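Local coordinates for N-glycosylase/DNA lyase (PDB 3FHF), which belongs to the helix-hairpin-helix superfamily of DNA glycosylases, as a mainly helical archaeal member of the 8-oxoguanine DNA glycosylase family, at residues A[26-29]-A[30-34]; A[48-51]-A[52-56]; A[152-155]-A[156-159]; A[181-184]-A[185-189]. All blocks are in the same frame, centred on the assembly; numbering follows the deposited sequence.

How the interactions relate
All four interactions are local ones, made along a helix or at its start, and they lie in series along the chain. Only interactions 3 and 4 touch. Their centres are about 12 Å apart, and I153, just before helix 155-163, and L158, in its first turn, pack on I182 of helix 176-192, with I153 CD1 3.6 Å from I182 CG2. Interactions 1 and 2 belong to consecutive helices, 22-34 and 41-54, but their nearest atoms stay about 8 Å apart. Interaction 2 approaches interaction 3 to about 6 Å between nearest atoms. Helix 135-144 receives side chains from interactions 1, 2 and 3. Interactions 2 and 4 fall on opposite sides of the chain's centre.

Interaction 1. Residues A[26-29]-A[30-34]; sequences IDKR and IQEFK
E32 OE2 takes a salt bridge from K28 NZ at 2.8 Å, one helical turn away. The ammonium arrives on the anti lone pair of OE2, the one directed away from the other oxygen. The two side chains cross at about a right angle, and bends at the second and fourth torsions of the lysine bring NZ back to the carboxylate. The other oxygen, OE1, faces R29. There NH1 lies 3.1 Å from E32 OE1, but the N-H points poorly (123°), so this second salt bridge is weak as a hydrogen bond even though guanidinium and carboxylate are only 19° from coplanar. The stronger polar partner of R29 is the carbonyl of V212, reached through NH2.

R29 also serves F33. With its CG opposite the backbone N (chi1 -175°), the arginine brings that methylene to 3.6 Å from F33 CZ, while R29 O sits 3.4 Å above the plane of the ring, over its centre. The same carbonyl accepts the backbone N of F33, so one oxygen meets both the amide and the ring face of F33. On another flank of the helix, a water lies within hydrogen-bonding distance of two oxygens, 2.8 Å from D27 O and 2.7 Å from Q31 OE1.

I26, I30 and F33 are buried, and I30 turns to helix 197-209, whereas K28 and Q31 look outward. Helix 22-34 is thus amphipathic here. On its polar side one carboxylate is shared by two cations, which would probably favour its ionised form and hold its two oxygens in a defined rotation.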
loop_
_atom_site.group_PDB
_atom_site.type_symbol
_atom_site.label_atom_id
_atom_site.label_comp_id
_atom_site.label_asym_id
_atom_site.label_seq_id
_atom_site.Cartn_x
_atom_site.Cartn_y
_atom_site.Cartn_z
ATOM N N ILE A 26 15.464 -3.096 3.645
ATOM C CA ILE A 26 14.309 -2.242 3.428
ATOM C C ILE A 26 14.621 -1.181 2.366
ATOM O O ILE A 26 13.792 -0.902 1.494
ATOM C CB ILE A 26 13.875 -1.577 4.749
ATOM C CG1 ILE A 26 13.213 -2.635 5.651
ATOM C CG2 ILE A 26 12.928 -0.408 4.470
ATOM C CD1 ILE A 26 12.835 -2.122 7.029
ATOM N N ASP A 27 15.818 -0.601 2.428
ATOM C CA ASP A 27 16.210 0.410 1.449
ATOM C C ASP A 27 16.173 -0.153 0.035
ATOM O O ASP A 27 15.786 0.549 -0.895
ATOM C CB ASP A 27 17.614 0.962 1.744
ATOM C CG ASP A 27 17.630 1.944 2.911
ATOM O OD1 ASP A 27 16.542 2.349 3.379
ATOM O OD2 ASP A 27 18.734 2.328 3.353
ATOM N N LYS A 28 16.580 -1.410 -0.131
ATOM C CA LYS A 28 16.572 -2.047 -1.446
ATOM C C LYS A 28 15.141 -2.162 -1.974
ATOM O O LYS A 28 14.885 -1.941 -3.155
ATOM C CB LYS A 28 17.188 -3.443 -1.375
ATOM C CG LYS A 28 17.201 -4.198 -2.709
ATOM C CD LYS A 28 18.011 -3.450 -3.761
ATOM C CE LYS A 28 18.268 -4.307 -5.001
ATOM N NZ LYS A 28 17.032 -4.753 -5.710
ATOM N N ARG A 29 14.215 -2.539 -1.101
ATOM C CA ARG A 29 12.817 -2.663 -1.497
ATOM C C ARG A 29 12.299 -1.286 -1.921
ATOM O O ARG A 29 11.568 -1.155 -2.908
ATOM C CB ARG A 29 11.975 -3.201 -0.328
ATOM C CG ARG A 29 10.516 -3.485 -0.689
ATOM C CD ARG A 29 10.358 -4.718 -1.585
ATOM N NE ARG A 29 10.697 -5.950 -0.872
ATOM C CZ ARG A 29 11.906 -6.508 -0.875
ATOM N NH1 ARG A 29 12.895 -5.953 -1.564
ATOM N NH2 ARG A 29 12.135 -7.607 -0.168
ATOM N N ILE A 30 12.676 -0.259 -1.165
ATOM C CA ILE A 30 12.259 1.108 -1.473
ATOM C C ILE A 30 12.797 1.495 -2.858
ATOM O O ILE A 30 12.089 2.086 -3.675
ATOM C CB ILE A 30 12.788 2.106 -0.411
ATOM C CG1 ILE A 30 12.032 1.910 0.918
ATOM C CG2 ILE A 30 12.620 3.545 -0.897
ATOM C CD1 ILE A 30 10.540 2.185 0.842
ATOM N N GLN A 31 14.054 1.153 -3.119
ATOM C CA GLN A 31 14.643 1.464 -4.411
ATOM C C GLN A 31 13.891 0.761 -5.532
ATOM O O GLN A 31 13.726 1.314 -6.614
ATOM C CB GLN A 31 16.129 1.082 -4.437
ATOM C CG GLN A 31 16.988 2.063 -3.668
ATOM C CD GLN A 31 16.601 3.512 -3.948
ATOM O OE1 GLN A 31 15.928 4.157 -3.140
ATOM N NE2 GLN A 31 17.013 4.024 -5.101
ATOM N N GLU A 32 13.428 -0.455 -5.275
ATOM C CA GLU A 32 12.672 -1.182 -6.286
ATOM C C GLU A 32 11.375 -0.425 -6.612
ATOM O O GLU A 32 10.953 -0.387 -7.768
ATOM C CB GLU A 32 12.385 -2.610 -5.806
ATOM C CG GLU A 32 13.674 -3.357 -5.447
ATOM C CD GLU A 32 13.456 -4.786 -4.969
ATOM O OE1 GLU A 32 12.350 -5.105 -4.494
ATOM O OE2 GLU A 32 14.413 -5.590 -5.058
ATOM N N PHE A 33 10.746 0.184 -5.606
ATOM C CA PHE A 33 9.520 0.956 -5.852
ATOM C C PHE A 33 9.873 2.169 -6.712
ATOM O O PHE A 33 9.162 2.505 -7.654
ATOM C CB PHE A 33 8.895 1.461 -4.541
ATOM C CG PHE A 33 8.484 0.367 -3.587
ATOM C CD1 PHE A 33 8.077 -0.871 -4.056
ATOM C CD2 PHE A 33 8.478 0.597 -2.212
ATOM C CE1 PHE A 33 7.667 -1.871 -3.177
ATOM C CE2 PHE A 33 8.068 -0.400 -1.316
ATOM C CZ PHE A 33 7.665 -1.632 -1.798
ATOM N N LYS A 34 10.980 2.823 -6.374
ATOM C CA LYS A 34 11.438 4.000 -7.104
ATOM C C LYS A 34 11.752 3.697 -8.562
ATOM O O LYS A 34 11.646 4.579 -9.419
ATOM C CB LYS A 34 12.688 4.587 -6.447
ATOM C CG LYS A 34 12.456 5.240 -5.101
ATOM C CD LYS A 34 11.731 6.561 -5.247
ATOM C CE LYS A 34 11.552 7.235 -3.899
ATOM N NZ LYS A 34 11.003 8.604 -4.067
HETATM O O HOH W 1 16.021 3.285 -0.587
#

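Interaction 2. Residues A[48-51]-A[52-56]; sequences LCFC and ILTAN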
loop_
_atom_site.group_PDB
_atom_site.type_symbol
_atom_site.label_atom_id
_atom_site.label_comp_id
_atom_site.label_asym_id
_atom_site.label_seq_id
_atom_site.Cartn_x
_atom_site.Cartn_y
_atom_site.Cartn_z
ATOM N N LEU A 48 -1.292 -1.732 -9.960
ATOM C CA LEU A 48 -2.586 -1.228 -9.524
ATOM C C LEU A 48 -3.486 -2.430 -9.245
ATOM O O LEU A 48 -4.263 -2.434 -8.291
ATOM C CB LEU A 48 -3.213 -0.355 -10.609
ATOM C CG LEU A 48 -4.595 0.219 -10.273
ATOM C CD1 LEU A 48 -4.479 1.235 -9.138
ATOM C CD2 LEU A 48 -5.177 0.875 -11.500
ATOM N N CYS A 49 -3.365 -3.455 -10.085
ATOM C CA CYS A 49 -4.158 -4.662 -9.931
ATOM C C CYS A 49 -3.719 -5.439 -8.703
ATOM O O CYS A 49 -4.541 -6.060 -8.034
ATOM C CB CYS A 49 -4.051 -5.523 -11.188
ATOM S SG CYS A 49 -4.868 -4.769 -12.611
ATOM N N PHE A 50 -2.421 -5.405 -8.415
ATOM C CA PHE A 50 -1.890 -6.076 -7.235
ATOM C C PHE A 50 -2.589 -5.482 -6.013
ATOM O O PHE A 50 -3.008 -6.201 -5.106
ATOM C CB PHE A 50 -0.379 -5.827 -7.102
ATOM C CG PHE A 50 0.171 -6.160 -5.737
ATOM C CD1 PHE A 50 0.363 -7.482 -5.349
ATOM C CD2 PHE A 50 0.461 -5.149 -4.827
ATOM C CE1 PHE A 50 0.835 -7.793 -4.070
ATOM C CE2 PHE A 50 0.933 -5.445 -3.547
ATOM C CZ PHE A 50 1.119 -6.771 -3.168
ATOM N N CYS A 51 -2.711 -4.159 -6.005
ATOM C CA CYS A 51 -3.341 -3.466 -4.888
ATOM C C CYS A 51 -4.846 -3.712 -4.832
ATOM O O CYS A 51 -5.425 -3.774 -3.752
ATOM C CB CYS A 51 -3.030 -1.969 -4.959
ATOM S SG CYS A 51 -1.270 -1.603 -4.682
ATOM N N ILE A 52 -5.479 -3.857 -5.989
ATOM C CA ILE A 52 -6.911 -4.141 -6.007
ATOM C C ILE A 52 -7.150 -5.520 -5.387
ATOM O O ILE A 52 -8.170 -5.758 -4.743
ATOM C CB ILE A 52 -7.470 -4.150 -7.444
ATOM C CG1 ILE A 52 -7.574 -2.723 -7.973
ATOM C CG2 ILE A 52 -8.839 -4.831 -7.471
ATOM C CD1 ILE A 52 -8.120 -2.631 -9.392
ATOM N N LEU A 53 -6.192 -6.424 -5.575
ATOM C CA LEU A 53 -6.302 -7.786 -5.056
ATOM C C LEU A 53 -5.909 -7.974 -3.587
ATOM O O LEU A 53 -6.319 -8.954 -2.960
ATOM C CB LEU A 53 -5.452 -8.733 -5.907
ATOM C CG LEU A 53 -5.798 -8.882 -7.388
ATOM C CD1 LEU A 53 -4.735 -9.744 -8.059
ATOM C CD2 LEU A 53 -7.185 -9.518 -7.541
ATOM N N THR A 54 -5.122 -7.044 -3.049
ATOM C CA THR A 54 -4.640 -7.116 -1.666
ATOM C C THR A 54 -5.689 -7.346 -0.573
ATOM O O THR A 54 -5.492 -8.186 0.307
ATOM C CB THR A 54 -3.834 -5.839 -1.297
ATOM O OG1 THR A 54 -2.625 -5.800 -2.066
ATOM C CG2 THR A 54 -3.483 -5.828 0.188
ATOM N N ALA A 55 -6.786 -6.595 -0.620
ATOM C CA ALA A 55 -7.841 -6.721 0.384
ATOM C C ALA A 55 -8.313 -8.161 0.568
ATOM O O ALA A 55 -8.673 -8.834 -0.399
ATOM C CB ALA A 55 -9.023 -5.832 0.011
ATOM N N ASN A 56 -8.304 -8.624 1.815
ATOM C CA ASN A 56 -8.735 -9.979 2.151
ATOM C C ASN A 56 -7.828 -11.012 1.503
ATOM O O ASN A 56 -8.279 -12.097 1.139
ATOM C CB ASN A 56 -10.175 -10.207 1.678
ATOM C CG ASN A 56 -11.135 -9.169 2.213
ATOM O OD1 ASN A 56 -11.372 -9.087 3.420
ATOM N ND2 ASN A 56 -11.693 -8.364 1.317
#
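Of the hydrogen bonds between L48-C51 and the residues that follow, half converge on F50 O. T54 OG1 donates to it at 3.1 Å, approaching from above the carbonyl plane and not along a lone pair. The hydroxyl gets there because OG1 stands opposite the carbonyl carbon of T54 and beside its own backbone N (chi1 -67°), which folds it back over the preceding turn. T54 N gives the same oxygen a weak bond at 3.1 Å, and L53 N another weak one at 3.2 Å. A further weak bond runs from T54 N to C51 O at 3.4 Å. Just before this the pattern is regular: I52 N bonds to L48 O and L53 N to C49 O, both at 3.0 Å.

Among the aromatic contacts, T54 OG1 lies 3.9 Å above one face of the F50 ring, displaced toward its rim and nearest to CE2. K214 makes a cation-pi interaction with the same ring.

Side-chain carbons of I52 and L53 make van der Waals contacts with carbonyl oxygens of the previous turn, I52 CG1 lying 3.3 Å from L48 O. Apolar neighbours come from other parts of the fold: I52 reaches I133, and L53 reaches I65 of helix 59-69. L48, for its part, touches F141 of helix 135-144. Helix 41-54 is in this way packed among several helices of the glycosylase fold.

At A55 the backbone is no longer helical (psi 127°). The T54 hydroxyl thus adds to two weak amide bonds on F50 O, beside a loop residue.

Interaction 3. Residues A[152-155]-A[156-159]; sequences IIDR and HILR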
loop_
_atom_site.group_PDB
_atom_site.type_symbol
_atom_site.label_atom_id
_atom_site.label_comp_id
_atom_site.label_asym_id
_atom_site.label_seq_id
_atom_site.Cartn_x
_atom_site.Cartn_y
_atom_site.Cartn_z
ATOM N N ILE A 152 -0.148 3.916 4.383
ATOM C CA ILE A 152 -1.019 2.808 4.016
ATOM C C ILE A 152 -1.628 2.412 5.349
ATOM O O ILE A 152 -1.018 1.686 6.130
ATOM C CB ILE A 152 -0.214 1.620 3.456
ATOM C CG1 ILE A 152 0.617 2.080 2.253
ATOM C CG2 ILE A 152 -1.155 0.501 3.053
ATOM C CD1 ILE A 152 1.673 1.072 1.811
ATOM N N ILE A 153 -2.835 2.893 5.604
ATOM C CA ILE A 153 -3.496 2.642 6.871
ATOM C C ILE A 153 -4.385 1.408 6.833
ATOM O O ILE A 153 -5.547 1.474 6.450
ATOM C CB ILE A 153 -4.297 3.898 7.289
ATOM C CG1 ILE A 153 -3.367 5.119 7.250
ATOM C CG2 ILE A 153 -4.871 3.732 8.689
ATOM C CD1 ILE A 153 -4.044 6.442 7.634
ATOM N N ASP A 154 -3.803 0.280 7.229
ATOM C CA ASP A 154 -4.484 -1.011 7.261
ATOM C C ASP A 154 -5.096 -1.272 8.635
ATOM O O ASP A 154 -4.870 -0.518 9.576
ATOM C CB ASP A 154 -3.485 -2.130 6.962
ATOM C CG ASP A 154 -2.282 -2.085 7.883
ATOM O OD1 ASP A 154 -1.280 -1.440 7.517
ATOM O OD2 ASP A 154 -2.344 -2.674 8.984
ATOM N N ARG A 155 -5.839 -2.371 8.746
ATOM C CA ARG A 155 -6.492 -2.739 9.995
ATOM C C ARG A 155 -5.522 -3.099 11.121
ATOM O O ARG A 155 -5.886 -3.048 12.294
ATOM C CB ARG A 155 -7.458 -3.909 9.756
ATOM C CG ARG A 155 -6.802 -5.233 9.362
ATOM C CD ARG A 155 -7.868 -6.310 9.114
ATOM N NE ARG A 155 -7.304 -7.643 8.894
ATOM C CZ ARG A 155 -6.533 -7.979 7.862
ATOM N NH1 ARG A 155 -6.221 -7.082 6.937
ATOM N NH2 ARG A 155 -6.072 -9.219 7.755
ATOM N N HIS A 156 -4.290 -3.463 10.780
ATOM C CA HIS A 156 -3.329 -3.827 11.812
ATOM C C HIS A 156 -2.719 -2.592 12.462
ATOM O O HIS A 156 -2.583 -2.531 13.687
ATOM C CB HIS A 156 -2.243 -4.736 11.229
ATOM C CG HIS A 156 -2.794 -5.960 10.568
ATOM N ND1 HIS A 156 -3.492 -6.926 11.261
ATOM C CD2 HIS A 156 -2.845 -6.323 9.264
ATOM C CE1 HIS A 156 -3.953 -7.827 10.413
ATOM N NE2 HIS A 156 -3.576 -7.484 9.195
ATOM N N ILE A 157 -2.358 -1.598 11.656
ATOM C CA ILE A 157 -1.790 -0.393 12.237
ATOM C C ILE A 157 -2.882 0.325 13.032
ATOM O O ILE A 157 -2.599 0.928 14.058
ATOM C CB ILE A 157 -1.212 0.559 11.157
ATOM C CG1 ILE A 157 -0.513 1.743 11.829
ATOM C CG2 ILE A 157 -2.315 1.073 10.261
ATOM C CD1 ILE A 157 0.617 1.349 12.754
ATOM N N LEU A 158 -4.130 0.249 12.566
ATOM C CA LEU A 158 -5.227 0.902 13.281
ATOM C C LEU A 158 -5.378 0.293 14.668
ATOM O O LEU A 158 -5.608 1.004 15.645
ATOM C CB LEU A 158 -6.545 0.793 12.500
ATOM C CG LEU A 158 -6.629 1.659 11.240
ATOM C CD1 LEU A 158 -7.949 1.413 10.521
ATOM C CD2 LEU A 158 -6.484 3.126 11.624
ATOM N N ARG A 159 -5.241 -1.023 14.766
ATOM C CA ARG A 159 -5.348 -1.666 16.064
ATOM C C ARG A 159 -4.184 -1.262 16.964
ATOM O O ARG A 159 -4.372 -1.022 18.156
ATOM C CB ARG A 159 -5.372 -3.188 15.927
ATOM C CG ARG A 159 -5.305 -3.907 17.271
ATOM C CD ARG A 159 -5.633 -5.383 17.141
ATOM N NE ARG A 159 -7.042 -5.600 16.813
ATOM C CZ ARG A 159 -8.052 -5.429 17.663
ATOM N NH1 ARG A 159 -7.825 -5.034 18.912
ATOM N NH2 ARG A 159 -9.298 -5.659 17.264
#
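D154 places its CG between its own backbone N and carbonyl carbon (chi1 54°), which swings OD2 forward over the first amides of helix 155-163. I157 N donates to D154 OD2 at 2.9 Å, meeting the oxygen from above the carboxylate plane, and H156 N adds a weak, bent bond at 2.8 Å. R155 adopts the same kind of first torsion (chi1 66°) and then runs extended to NE, alongside the imidazole of H156. Its CG makes a CH-pi contact over the centre of the H156 ring, 3.9 Å from the centroid. Farther out, H156 NE2 sits 3.2 Å above the guanidinium plane of R155, over its centre.

D154 is therefore the N-cap of helix 155-163, in the stretch that follows helix 135-144, probably the second helix of the helix-hairpin-helix element. The residues on either side of the capped turn, I153 before the cap and L158 four residues after it, form a hydrophobic staple. I153 CG2 presses against L158 CD2 at 3.4 Å, tighter than usual van der Waals contact, and the two side chains cross at nearly a right angle. I182 of helix 176-192 touches both.

I157 turns its CG2 back to the cap, 3.1 Å from D154 O, and 4.0 Å from I153 CG2. L158 N bonds to D154 O at 3.2 Å. W205 of helix 197-209 lies against D154.

Interaction 4. Residues A[181-184]-A[185-189]; sequences EIEN and ILRDI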
loop_
_atom_site.group_PDB
_atom_site.type_symbol
_atom_site.label_atom_id
_atom_site.label_comp_id
_atom_site.label_asym_id
_atom_site.label_seq_id
_atom_site.Cartn_x
_atom_site.Cartn_y
_atom_site.Cartn_z
ATOM N N GLU A 181 -6.115 12.509 8.665
ATOM C CA GLU A 181 -5.839 12.820 10.059
ATOM C C GLU A 181 -4.895 11.781 10.658
ATOM O O GLU A 181 -3.904 12.125 11.300
ATOM C CB GLU A 181 -7.147 12.859 10.854
ATOM C CG GLU A 181 -6.968 13.140 12.332
ATOM C CD GLU A 181 -8.292 13.162 13.078
ATOM O OE1 GLU A 181 -9.171 13.969 12.703
ATOM O OE2 GLU A 181 -8.456 12.376 14.037
ATOM N N ILE A 182 -5.204 10.504 10.446
ATOM C CA ILE A 182 -4.364 9.436 10.978
ATOM C C ILE A 182 -3.022 9.372 10.246
ATOM O O ILE A 182 -2.004 9.017 10.831
ATOM C CB ILE A 182 -5.090 8.080 10.895
ATOM C CG1 ILE A 182 -6.274 8.087 11.869
ATOM C CG2 ILE A 182 -4.130 6.944 11.216
ATOM C CD1 ILE A 182 -7.068 6.818 11.884
ATOM N N GLU A 183 -3.027 9.718 8.965
ATOM C CA GLU A 183 -1.798 9.725 8.174
ATOM C C GLU A 183 -0.801 10.736 8.761
ATOM O O GLU A 183 0.405 10.485 8.806
ATOM C CB GLU A 183 -2.134 10.068 6.716
ATOM C CG GLU A 183 -0.940 10.367 5.826
ATOM C CD GLU A 183 -1.314 10.412 4.354
ATOM O OE1 GLU A 183 -1.158 9.380 3.660
ATOM O OE2 GLU A 183 -1.777 11.479 3.889
ATOM N N ASN A 184 -1.308 11.872 9.232
ATOM C CA ASN A 184 -0.453 12.899 9.819
ATOM C C ASN A 184 0.230 12.480 11.118
ATOM O O ASN A 184 1.338 12.926 11.411
ATOM C CB ASN A 184 -1.245 14.192 10.030
ATOM C CG ASN A 184 -1.056 15.171 8.891
ATOM O OD1 ASN A 184 0.054 15.650 8.661
ATOM N ND2 ASN A 184 -2.133 15.465 8.165
ATOM N N ILE A 185 -0.426 11.632 11.903
ATOM C CA ILE A 185 0.185 11.153 13.139
ATOM C C ILE A 185 1.365 10.252 12.730
ATOM O O ILE A 185 2.474 10.367 13.247
ATOM C CB ILE A 185 -0.825 10.328 13.979
ATOM C CG1 ILE A 185 -1.971 11.231 14.447
ATOM C CG2 ILE A 185 -0.124 9.712 15.194
ATOM C CD1 ILE A 185 -3.125 10.475 15.068
ATOM N N LEU A 186 1.117 9.364 11.775
ATOM C CA LEU A 186 2.157 8.463 11.299
ATOM C C LEU A 186 3.292 9.263 10.692
ATOM O O LEU A 186 4.458 8.908 10.844
ATOM C CB LEU A 186 1.587 7.489 10.264
ATOM C CG LEU A 186 0.574 6.476 10.816
ATOM C CD1 LEU A 186 -0.085 5.716 9.684
ATOM C CD2 LEU A 186 1.283 5.518 11.757
ATOM N N ARG A 187 2.945 10.349 10.009
ATOM C CA ARG A 187 3.945 11.209 9.389
ATOM C C ARG A 187 4.837 11.832 10.468
ATOM O O ARG A 187 6.048 11.951 10.277
ATOM C CB ARG A 187 3.256 12.297 8.550
ATOM C CG ARG A 187 4.220 13.241 7.814
ATOM C CD ARG A 187 3.473 14.206 6.892
ATOM N NE ARG A 187 2.901 13.543 5.718
ATOM C CZ ARG A 187 1.600 13.387 5.495
ATOM N NH1 ARG A 187 0.707 13.847 6.364
ATOM N NH2 ARG A 187 1.186 12.773 4.393
ATOM N N ASP A 188 4.247 12.218 11.602
ATOM C CA ASP A 188 5.027 12.801 12.706
ATOM C C ASP A 188 5.961 11.742 13.296
ATOM O O ASP A 188 7.123 12.019 13.601
ATOM C CB ASP A 188 4.117 13.335 13.821
ATOM C CG ASP A 188 3.267 14.518 13.380
ATOM O OD1 ASP A 188 3.789 15.389 12.653
ATOM O OD2 ASP A 188 2.079 14.582 13.772
ATOM N N ILE A 189 5.446 10.531 13.481
ATOM C CA ILE A 189 6.276 9.453 14.007
ATOM C C ILE A 189 7.451 9.267 13.048
ATOM O O ILE A 189 8.599 9.157 13.472
ATOM C CB ILE A 189 5.473 8.133 14.125
ATOM C CG1 ILE A 189 4.496 8.238 15.300
ATOM C CG2 ILE A 189 6.423 6.947 14.323
ATOM C CD1 ILE A 189 3.509 7.092 15.396
HETATM O O HOH W 2 -2.329 13.524 5.874
HETATM O O HOH W 3 2.307 15.703 9.666
#
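E183 and R187 form a salt bridge between successive turns of helix 176-192, one of the late helices of this helix-hairpin-helix family glycosylase. The helix has a buried side and an outward one, and R187, partly exposed, lies between the two. R187 NH2 lies 3.3 Å from E183 OE2, a weak hydrogen bond within the ion pair, and carboxylate and guanidinium are steeply turned against each other, 69° apart. Each group has a stronger partner elsewhere: E183 OE1 receives the backbone N of A151 and a salt bridge from R123, while R187 NE pairs with D149. Such a chain of alternating charges probably keeps E183 ionised although the residue is buried.

On its other terminal nitrogen the arginine takes N184. Because R187 starts opposite its backbone N (chi1 -178°) and bends only at its third torsion, it runs beside the N184 side chain in the same direction, and NH1 gives a weak bond to N184 OD1 at 3.0 Å. That oxygen approaches at the edge of the guanidinium, near its plane, with the amide itself turned 68° from it.

L186 N, R187 N and D188 N make the usual helical bonds, R187 N to E183 O at 2.8 Å and L186 N to I182 O at 3.3 Å. I182 and L186 lie on the buried side, where I182 meets L161 and L186 packs on L197. At the edge of the guanidinium, in its plane, a water closes the ring of contacts, giving a hydrogen bond to E183 OE2 at 2.9 Å and accepting one from R187 NH1 at 3.1 Å.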